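Local coordinates for restriction endonuclease S subunits (PDB 3OKG), which probably acts as the DNA-specificity subunit of a type I restriction-modification methyltransferase, binding DNA on behalf of an M-S enzyme, at residues 137-142 with 403-408; 90-95 with 119-124; 51-56 with 113-118. All blocks are in the same frame, centred on the assembly; numbering follows the deposited sequence.

Contact 1 (137-142 with 403-408); sequences CRSDFI and ILDKAF
With CG anti to its carbonyl carbon (chi1 -63°) and CD1 extended from CA (chi2 -177°), L404 sends one methyl from helix 392-407 onto the backbone just ahead of helix 140-143. That methyl, L404 CD1, lies 3.8 Å from S139 CA and meets S139 CB at 4.0 Å, while the backbone C of R138 lies close to it as well, and its CB a little farther off. The other torsion that matters is that of S139, whose OG stands anti to its own N (chi1 170°). From there OG accepts the N-H of F141 at 2.8 Å, the N-cap bond of helix 140-143. The same hydroxyl lies 2.8 Å from a water oxygen, and that water donates to D405 OD1 at 2.9 Å. Since S139 OG and D405 OD1 are themselves 4.4 Å apart, the water bridges the two segments. Q401 NE2 hydrogen-bonds to both OG and D405 OD1, which gives the bridge a second, protein-borne strut. F408 adds its ring next to the same place: CE2 is 4.3 Å from S139 CB, the water lies at the ring edge in its plane, and F132 meets the ring with planes nearly perpendicular. The chemistry is therefore divided between a small apolar patch, centred on L404 CD1, and a water-bridged polar site at S139 OG. Several partners fix that hydroxyl, so a water and Q401 link the N-cap to D405, beside the salt bridges R138-E400 and D140-R398 to the same helix.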
loop_
_atom_site.group_PDB
_atom_site.type_symbol
_atom_site.label_atom_id
_atom_site.label_comp_id
_atom_site.label_asym_id
_atom_site.label_seq_id
_atom_site.Cartn_x
_atom_site.Cartn_y
_atom_site.Cartn_z
ATOM N N CYS A 137 15.204 -20.567 -2.468
ATOM C CA CYS A 137 14.184 -21.017 -1.532
ATOM C C CYS A 137 13.090 -20.007 -1.249
ATOM O O CYS A 137 12.011 -20.377 -0.788
ATOM C CB CYS A 137 14.817 -21.478 -0.219
ATOM S SG CYS A 137 15.668 -23.036 -0.461
ATOM N N ARG A 138 13.358 -18.727 -1.495
ATOM C CA ARG A 138 12.298 -17.729 -1.342
ATOM C C ARG A 138 11.324 -17.672 -2.518
ATOM O O ARG A 138 10.319 -16.944 -2.460
ATOM C CB ARG A 138 12.922 -16.348 -1.103
ATOM C CG ARG A 138 13.524 -16.299 0.288
ATOM C CD ARG A 138 13.859 -14.931 0.743
ATOM N NE ARG A 138 12.770 -13.975 0.610
ATOM C CZ ARG A 138 11.874 -13.681 1.542
ATOM N NH1 ARG A 138 11.879 -14.295 2.712
ATOM N NH2 ARG A 138 10.967 -12.757 1.285
ATOM N N SER A 139 11.616 -18.410 -3.575
ATOM C CA SER A 139 10.745 -18.331 -4.745
ATOM C C SER A 139 9.449 -19.108 -4.544
ATOM O O SER A 139 9.448 -20.176 -3.924
ATOM C CB SER A 139 11.419 -18.871 -6.001
ATOM O OG SER A 139 10.439 -18.965 -7.029
ATOM N N ASP A 140 8.361 -18.586 -5.101
ATOM C CA ASP A 140 7.096 -19.343 -5.221
ATOM C C ASP A 140 7.310 -20.695 -5.942
ATOM O O ASP A 140 6.577 -21.646 -5.704
ATOM C CB ASP A 140 6.055 -18.539 -6.021
ATOM C CG ASP A 140 5.522 -17.327 -5.275
ATOM O OD1 ASP A 140 5.828 -17.134 -4.072
ATOM O OD2 ASP A 140 4.777 -16.542 -5.911
ATOM N N PHE A 141 8.311 -20.777 -6.805
ATOM C CA PHE A 141 8.581 -22.031 -7.519
ATOM C C PHE A 141 8.782 -23.190 -6.531
ATOM O O PHE A 141 8.431 -24.350 -6.826
ATOM C CB PHE A 141 9.806 -21.897 -8.437
ATOM C CG PHE A 141 10.078 -23.129 -9.241
ATOM C CD1 PHE A 141 9.285 -23.442 -10.340
ATOM C CD2 PHE A 141 11.103 -23.995 -8.890
ATOM C CE1 PHE A 141 9.528 -24.591 -11.089
ATOM C CE2 PHE A 141 11.343 -25.140 -9.631
ATOM C CZ PHE A 141 10.548 -25.439 -10.725
ATOM N N ILE A 142 9.353 -22.880 -5.363
ATOM C CA ILE A 142 9.577 -23.887 -4.311
ATOM C C ILE A 142 8.326 -24.156 -3.493
ATOM O O ILE A 142 7.916 -25.305 -3.340
ATOM C CB ILE A 142 10.719 -23.462 -3.350
ATOM C CG1 ILE A 142 12.061 -23.461 -4.079
ATOM C CG2 ILE A 142 10.760 -24.365 -2.105
ATOM C CD1 ILE A 142 12.341 -24.668 -4.944
ATOM N N ILE A 403 11.454 -10.601 -9.751
ATOM C CA ILE A 403 12.921 -10.689 -9.942
ATOM C C ILE A 403 13.438 -12.143 -9.945
ATOM O O ILE A 403 14.231 -12.548 -10.810
ATOM C CB ILE A 403 13.657 -9.839 -8.864
ATOM C CG1 ILE A 403 13.331 -8.346 -9.061
ATOM C CG2 ILE A 403 15.158 -10.057 -8.928
ATOM C CD1 ILE A 403 13.720 -7.465 -7.868
ATOM N N LEU A 404 12.975 -12.936 -8.988
ATOM C CA LEU A 404 13.439 -14.310 -8.876
ATOM C C LEU A 404 13.044 -15.108 -10.120
ATOM O O LEU A 404 13.801 -15.964 -10.586
ATOM C CB LEU A 404 12.871 -14.972 -7.623
ATOM C CG LEU A 404 13.321 -14.312 -6.297
ATOM C CD1 LEU A 404 12.722 -15.139 -5.136
ATOM C CD2 LEU A 404 14.869 -14.285 -6.206
ATOM N N ASP A 405 11.863 -14.830 -10.658
ATOM C CA ASP A 405 11.411 -15.558 -11.851
ATOM C C ASP A 405 12.369 -15.341 -13.012
ATOM O O ASP A 405 12.733 -16.284 -13.731
ATOM C CB ASP A 405 9.993 -15.132 -12.255
ATOM C CG ASP A 405 8.934 -15.736 -11.355
ATOM O OD1 ASP A 405 9.247 -16.711 -10.628
ATOM O OD2 ASP A 405 7.795 -15.236 -11.361
ATOM N N LYS A 406 12.793 -14.102 -13.186
ATOM C CA LYS A 406 13.821 -13.800 -14.196
ATOM C C LYS A 406 15.163 -14.482 -13.878
ATOM O O LYS A 406 15.817 -15.049 -14.756
ATOM C CB LYS A 406 14.063 -12.294 -14.274
ATOM C CG LYS A 406 12.858 -11.461 -14.641
ATOM C CD LYS A 406 13.277 -9.995 -14.753
ATOM C CE LYS A 406 12.088 -9.032 -14.691
ATOM N NZ LYS A 406 12.449 -7.762 -15.361
ATOM N N ALA A 407 15.568 -14.414 -12.614
ATOM C CA ALA A 407 16.846 -14.972 -12.196
ATOM C C ALA A 407 16.914 -16.459 -12.513
ATOM O O ALA A 407 17.912 -16.941 -13.037
ATOM C CB ALA A 407 17.069 -14.745 -10.700
ATOM N N PHE A 408 15.847 -17.197 -12.209
ATOM C CA PHE A 408 15.976 -18.644 -12.222
ATOM C C PHE A 408 15.606 -19.265 -13.560
ATOM O O PHE A 408 15.587 -20.479 -13.695
ATOM C CB PHE A 408 15.234 -19.262 -11.037
ATOM C CG PHE A 408 15.738 -18.744 -9.714
ATOM C CD1 PHE A 408 17.100 -18.710 -9.458
ATOM C CD2 PHE A 408 14.860 -18.281 -8.738
ATOM C CE1 PHE A 408 17.592 -18.245 -8.248
ATOM C CE2 PHE A 408 15.335 -17.802 -7.526
ATOM C CZ PHE A 408 16.701 -17.775 -7.276
HETATM O O HOH W 1 11.398 -18.258 -9.551
#

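Contact 2 (90-95 with 119-124); sequences VIFATT and CVIRAN. With SO4 (sulfate ion), chain H.
V90 and I121 face each other as a hydrogen-bonded antiparallel pair, V90 CB 4.0 Å from I121 CB and both side chains on one face of the sheet. F92 and C119 form the next hydrogen-bonded pair on that face. The branches of I121 serve two neighbours: CG2 stays near V90, whereas I121 CD1 extends diagonally to F92 CB, 3.8 Å away. F92 has its CG anti to the backbone N (chi1 178°), and its ring leads away from strand 118-121 toward V164 of helix 161-165. Past the end of strand 90-93, T94 turns its methyl CG2 to C119 CB at 4.0 Å. The opposite face carries the non-hydrogen-bonded pair I91 and V120, which meet more thinly, CG2 to CG2 at 4.3 Å.

The backbone explains this register. V90 N donates to I121 O at 2.8 Å and is almost straight, with an N-H...O angle of 177°, and V90 O accepts from I121 N in return. At the other pair the bond from F92 N to C119 O is longer, 3.0 Å, and more bent, 143°, while C119 N donates back to F92 O. Beyond the pairing, R122 bends to reach D89 through NH2 in a salt bridge; R122 NH1 makes only a weak bond of 3.1 Å to O3 of a sulfate, probably from the crystallisation liquor.

The face bearing V90, F92, C119 and I121 is covered by helices 130-137 and 161-165, with F134 over V90 and L133 over I121. On its other side strand 90-93 bonds to 102-104 (I91 with A103), which makes it the middle strand of a three-stranded antiparallel sheet packed against helices, within the first DNA-specificity (target recognition) region of this S subunit.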
loop_
_atom_site.group_PDB
_atom_site.type_symbol
_atom_site.label_atom_id
_atom_site.label_comp_id
_atom_site.label_asym_id
_atom_site.label_seq_id
_atom_site.Cartn_x
_atom_site.Cartn_y
_atom_site.Cartn_z
ATOM N N VAL A 90 20.477 -22.008 5.162
ATOM C CA VAL A 90 19.190 -21.394 4.922
ATOM C C VAL A 90 18.204 -22.073 5.844
ATOM O O VAL A 90 18.168 -23.304 5.915
ATOM C CB VAL A 90 18.775 -21.569 3.440
ATOM C CG1 VAL A 90 17.324 -21.087 3.220
ATOM C CG2 VAL A 90 19.758 -20.805 2.530
ATOM N N ILE A 91 17.387 -21.298 6.556
ATOM C CA ILE A 91 16.333 -21.916 7.353
ATOM C C ILE A 91 14.994 -21.580 6.727
ATOM O O ILE A 91 14.732 -20.449 6.367
ATOM C CB ILE A 91 16.390 -21.476 8.835
ATOM C CG1 ILE A 91 16.440 -19.946 8.919
ATOM C CG2 ILE A 91 17.683 -21.988 9.461
ATOM C CD1 ILE A 91 16.306 -19.405 10.380
ATOM N N PHE A 92 14.139 -22.583 6.612
ATOM C CA PHE A 92 12.926 -22.485 5.805
ATOM C C PHE A 92 11.762 -23.025 6.652
ATOM O O PHE A 92 11.740 -24.210 6.973
ATOM C CB PHE A 92 13.130 -23.391 4.574
ATOM C CG PHE A 92 11.947 -23.436 3.646
ATOM C CD1 PHE A 92 11.947 -22.703 2.471
ATOM C CD2 PHE A 92 10.842 -24.241 3.946
ATOM C CE1 PHE A 92 10.867 -22.753 1.610
ATOM C CE2 PHE A 92 9.762 -24.294 3.090
ATOM C CZ PHE A 92 9.769 -23.548 1.920
ATOM N N ALA A 93 10.851 -22.162 7.081
ATOM C CA ALA A 93 9.788 -22.622 7.986
ATOM C C ALA A 93 8.896 -23.611 7.246
ATOM O O ALA A 93 8.495 -23.343 6.113
ATOM C CB ALA A 93 8.966 -21.451 8.488
ATOM N N THR A 94 8.601 -24.755 7.870
ATOM C CA THR A 94 7.728 -25.735 7.236
ATOM C C THR A 94 6.247 -25.449 7.515
ATOM O O THR A 94 5.399 -25.926 6.799
ATOM C CB THR A 94 8.095 -27.169 7.605
ATOM O OG1 THR A 94 8.161 -27.309 9.038
ATOM C CG2 THR A 94 9.444 -27.513 6.992
ATOM N N THR A 95 5.965 -24.654 8.540
ATOM C CA THR A 95 4.608 -24.154 8.790
ATOM C C THR A 95 4.318 -22.929 7.909
ATOM O O THR A 95 5.192 -22.078 7.730
ATOM C CB THR A 95 4.468 -23.755 10.260
ATOM O OG1 THR A 95 4.483 -24.940 11.064
ATOM C CG2 THR A 95 3.163 -22.996 10.503
ATOM N N CYS A 119 13.134 -26.186 8.394
ATOM C CA CYS A 119 14.002 -27.094 7.662
ATOM C C CYS A 119 15.370 -26.423 7.474
ATOM O O CYS A 119 15.441 -25.294 6.972
ATOM C CB CYS A 119 13.383 -27.389 6.287
ATOM S SG CYS A 119 14.436 -28.381 5.230
ATOM N N VAL A 120 16.447 -27.113 7.842
ATOM C CA VAL A 120 17.797 -26.501 7.778
ATOM C C VAL A 120 18.492 -26.968 6.492
ATOM O O VAL A 120 18.714 -28.142 6.297
ATOM C CB VAL A 120 18.666 -26.820 9.031
ATOM C CG1 VAL A 120 20.053 -26.192 8.883
ATOM C CG2 VAL A 120 18.020 -26.236 10.322
ATOM N N ILE A 121 18.780 -26.023 5.612
ATOM C CA ILE A 121 19.276 -26.295 4.282
ATOM C C ILE A 121 20.719 -25.804 4.226
ATOM O O ILE A 121 20.961 -24.601 4.088
ATOM C CB ILE A 121 18.399 -25.520 3.252
ATOM C CG1 ILE A 121 16.993 -26.146 3.182
ATOM C CG2 ILE A 121 19.075 -25.450 1.896
ATOM C CD1 ILE A 121 15.899 -25.143 2.683
ATOM N N ARG A 122 21.657 -26.746 4.346
ATOM C CA ARG A 122 23.083 -26.468 4.441
ATOM C C ARG A 122 23.783 -26.783 3.140
ATOM O O ARG A 122 23.894 -27.959 2.766
ATOM C CB ARG A 122 23.687 -27.309 5.573
ATOM C CG ARG A 122 25.191 -27.062 5.830
ATOM C CD ARG A 122 25.593 -27.593 7.217
ATOM N NE ARG A 122 24.781 -26.936 8.253
ATOM C CZ ARG A 122 24.587 -27.420 9.476
ATOM N NH1 ARG A 122 25.167 -28.564 9.846
ATOM N NH2 ARG A 122 23.819 -26.758 10.331
ATOM N N ALA A 123 24.260 -25.747 2.443
ATOM C CA ALA A 123 24.769 -25.943 1.091
ATOM C C ALA A 123 25.989 -26.818 1.101
ATOM O O ALA A 123 26.897 -26.600 1.898
ATOM C CB ALA A 123 25.131 -24.610 0.449
ATOM N N ASN A 124 26.021 -27.794 0.211
ATOM C CA ASN A 124 27.263 -28.483 -0.104
ATOM C C ASN A 124 27.987 -27.562 -1.077
ATOM O O ASN A 124 27.588 -27.432 -2.241
ATOM C CB ASN A 124 26.986 -29.842 -0.759
ATOM C CG ASN A 124 28.275 -30.594 -1.123
ATOM O OD1 ASN A 124 29.346 -30.006 -1.164
ATOM N ND2 ASN A 124 28.148 -31.894 -1.400
HETATM S S SO4 H . 27.243 -29.848 12.740
HETATM O O1 SO4 H . 28.148 -30.714 13.495
HETATM O O2 SO4 H . 28.032 -28.829 12.049
HETATM O O3 SO4 H . 26.501 -30.650 11.761
HETATM O O4 SO4 H . 26.302 -29.193 13.653
#

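Contact 3 (51-56 with 113-118); sequences FVYVDI and ICSTGF. With SO4 (sulfate ion), chain D.
Backbone hydrogen bonds set the parallel register: I113 N donates to V52 O at 3.1 Å, V54 N to I113 O at 2.8 Å, and S115 N to V54 O at 3.0 Å. Y53 thus pairs with I113, and V54 with C114.

Apolar packing follows on both faces. F51 crosses the I113 side chain at about a right angle, its CD1 against CG1. Y53, with CG anti to the backbone N (chi1 -176°), crosses I113 obliquely, CD1 near I113 CG2, CE1 near the C114 carbonyl carbon, and Y53 OH 3.3 Å from S115 CB. An alanine here would probably open a gap beside I113 CG2 and leave S115 CB without its neighbour, the tyrosine OH. On the opposite face V54 CB meets C114 CB. Farther on, I56 CD1 lies over one face of the F118 ring, only 3.2 Å from CZ.

Polar contacts gather around a sulfate, probably from the crystallisation liquor. S115 OG donates to its O1 at 2.7 Å and I56 N to its O2 at 2.8 Å, with R80 as a further ligand. S115 OG also accepts from G117 N at 2.9 Å.

That last bond closes an ST turn, set within a type I turn from S115 to F118. The turn follows the parallel central pair of a mixed four-stranded sheet, which strands 70-73 and 81-84 flank, in the specificity domain.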
loop_
_atom_site.group_PDB
_atom_site.type_symbol
_atom_site.label_atom_id
_atom_site.label_comp_id
_atom_site.label_asym_id
_atom_site.label_seq_id
_atom_site.Cartn_x
_atom_site.Cartn_y
_atom_site.Cartn_z
ATOM N N PHE A 51 22.541 -19.573 24.855
ATOM C CA PHE A 51 22.615 -19.792 23.410
ATOM C C PHE A 51 21.675 -18.796 22.739
ATOM O O PHE A 51 20.788 -18.234 23.389
ATOM C CB PHE A 51 22.206 -21.228 23.054
ATOM C CG PHE A 51 20.760 -21.503 23.265
ATOM C CD1 PHE A 51 19.883 -21.566 22.184
ATOM C CD2 PHE A 51 20.257 -21.686 24.542
ATOM C CE1 PHE A 51 18.537 -21.807 22.374
ATOM C CE2 PHE A 51 18.906 -21.927 24.745
ATOM C CZ PHE A 51 18.036 -21.992 23.667
ATOM N N VAL A 52 21.865 -18.562 21.445
ATOM C CA VAL A 52 20.962 -17.665 20.735
ATOM C C VAL A 52 19.933 -18.496 19.983
ATOM O O VAL A 52 20.303 -19.457 19.292
ATOM C CB VAL A 52 21.725 -16.761 19.755
ATOM C CG1 VAL A 52 20.735 -15.857 19.040
ATOM C CG2 VAL A 52 22.762 -15.913 20.503
ATOM N N TYR A 53 18.647 -18.160 20.137
ATOM C CA TYR A 53 17.567 -18.961 19.567
ATOM C C TYR A 53 16.883 -18.206 18.440
ATOM O O TYR A 53 16.472 -17.058 18.620
ATOM C CB TYR A 53 16.527 -19.269 20.635
ATOM C CG TYR A 53 15.419 -20.170 20.190
ATOM C CD1 TYR A 53 15.678 -21.272 19.382
ATOM C CD2 TYR A 53 14.123 -19.946 20.600
ATOM C CE1 TYR A 53 14.653 -22.099 18.962
ATOM C CE2 TYR A 53 13.091 -20.786 20.205
ATOM C CZ TYR A 53 13.376 -21.864 19.392
ATOM O OH TYR A 53 12.356 -22.696 19.004
ATOM N N VAL A 54 16.774 -18.856 17.286
ATOM C CA VAL A 54 16.019 -18.321 16.154
ATOM C C VAL A 54 14.670 -19.061 15.999
ATOM O O VAL A 54 14.633 -20.218 15.605
ATOM C CB VAL A 54 16.828 -18.453 14.840
ATOM C CG1 VAL A 54 16.097 -17.737 13.717
ATOM C CG2 VAL A 54 18.265 -17.880 15.011
ATOM N N ASP A 55 13.568 -18.399 16.329
ATOM C CA ASP A 55 12.257 -18.962 16.058
ATOM C C ASP A 55 11.657 -18.192 14.908
ATOM O O ASP A 55 12.307 -17.324 14.332
ATOM C CB ASP A 55 11.345 -18.916 17.290
ATOM C CG ASP A 55 11.117 -17.510 17.811
ATOM O OD1 ASP A 55 11.651 -16.531 17.243
ATOM O OD2 ASP A 55 10.398 -17.392 18.817
ATOM N N ILE A 56 10.417 -18.525 14.565
ATOM C CA ILE A 56 9.727 -17.887 13.451
ATOM C C ILE A 56 9.612 -16.382 13.661
ATOM O O ILE A 56 9.831 -15.598 12.738
ATOM C CB ILE A 56 8.320 -18.476 13.246
ATOM C CG1 ILE A 56 8.411 -19.961 12.887
ATOM C CG2 ILE A 56 7.572 -17.707 12.166
ATOM C CD1 ILE A 56 9.351 -20.256 11.740
ATOM N N ILE A 113 21.088 -21.948 17.648
ATOM C CA ILE A 113 19.973 -22.895 17.606
ATOM C C ILE A 113 18.749 -22.280 16.913
ATOM O O ILE A 113 18.408 -21.123 17.159
ATOM C CB ILE A 113 19.557 -23.306 19.035
ATOM C CG1 ILE A 113 20.735 -23.973 19.763
ATOM C CG2 ILE A 113 18.334 -24.211 19.025
ATOM C CD1 ILE A 113 21.167 -25.299 19.154
ATOM N N CYS A 114 18.086 -23.057 16.057
ATOM C CA CYS A 114 16.787 -22.649 15.553
ATOM C C CYS A 114 15.724 -23.688 15.860
ATOM O O CYS A 114 16.026 -24.837 16.216
ATOM C CB CYS A 114 16.808 -22.358 14.042
ATOM S SG CYS A 114 16.888 -23.873 12.983
ATOM N N SER A 115 14.484 -23.255 15.720
ATOM C CA SER A 115 13.308 -24.073 15.996
ATOM C C SER A 115 13.308 -25.315 15.104
ATOM O O SER A 115 13.748 -25.259 13.955
ATOM C CB SER A 115 12.034 -23.262 15.722
ATOM O OG SER A 115 10.863 -24.059 15.860
ATOM N N THR A 116 12.825 -26.433 15.639
ATOM C CA THR A 116 12.582 -27.626 14.809
ATOM C C THR A 116 11.539 -27.334 13.724
ATOM O O THR A 116 11.361 -28.121 12.793
ATOM C CB THR A 116 12.048 -28.790 15.665
ATOM O OG1 THR A 116 10.955 -28.305 16.451
ATOM C CG2 THR A 116 13.148 -29.338 16.573
ATOM N N GLY A 117 10.819 -26.230 13.875
ATOM C CA GLY A 117 9.888 -25.791 12.844
ATOM C C GLY A 117 10.539 -25.306 11.548
ATOM O O GLY A 117 9.834 -25.033 10.566
ATOM N N PHE A 118 11.869 -25.165 11.542
ATOM C CA PHE A 118 12.593 -24.854 10.302
ATOM C C PHE A 118 13.246 -26.065 9.707
ATOM O O PHE A 118 13.916 -26.849 10.396
ATOM C CB PHE A 118 13.733 -23.847 10.532
ATOM C CG PHE A 118 13.287 -22.464 10.942
ATOM C CD1 PHE A 118 12.822 -21.559 9.990
ATOM C CD2 PHE A 118 13.412 -22.037 12.264
ATOM C CE1 PHE A 118 12.429 -20.253 10.350
ATOM C CE2 PHE A 118 13.035 -20.723 12.639
ATOM C CZ PHE A 118 12.551 -19.824 11.679
HETATM S S SO4 D . 8.339 -21.514 16.220
HETATM O O1 SO4 D . 8.702 -22.786 16.820
HETATM O O2 SO4 D . 9.455 -21.055 15.387
HETATM O O3 SO4 D . 7.188 -21.694 15.341
HETATM O O4 SO4 D . 8.057 -20.540 17.255
#

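In the fold
All three contacts belong to one end of the elongated chain, and contact 2 lies between the other two, touching both. Its centre is 11 Å from that of contact 3, and the segments of the two alternate along the chain. T94 N lies 3.0 Å from G117 O, a probable hydrogen bond, and V120 CG2 packs on C114 SG at 3.7 Å. Contact 1 centres 16 Å from contact 2 and touches it through C137, whose O is 3.6 Å from F92 CE1. Contacts 1 and 3 do not meet, their nearest atoms being about 10 Å apart. Packing therefore runs from the sulfate-bearing turn through the three-stranded sheet to the C-terminal helix 392-407, most of which falls within the predicted coiled coil.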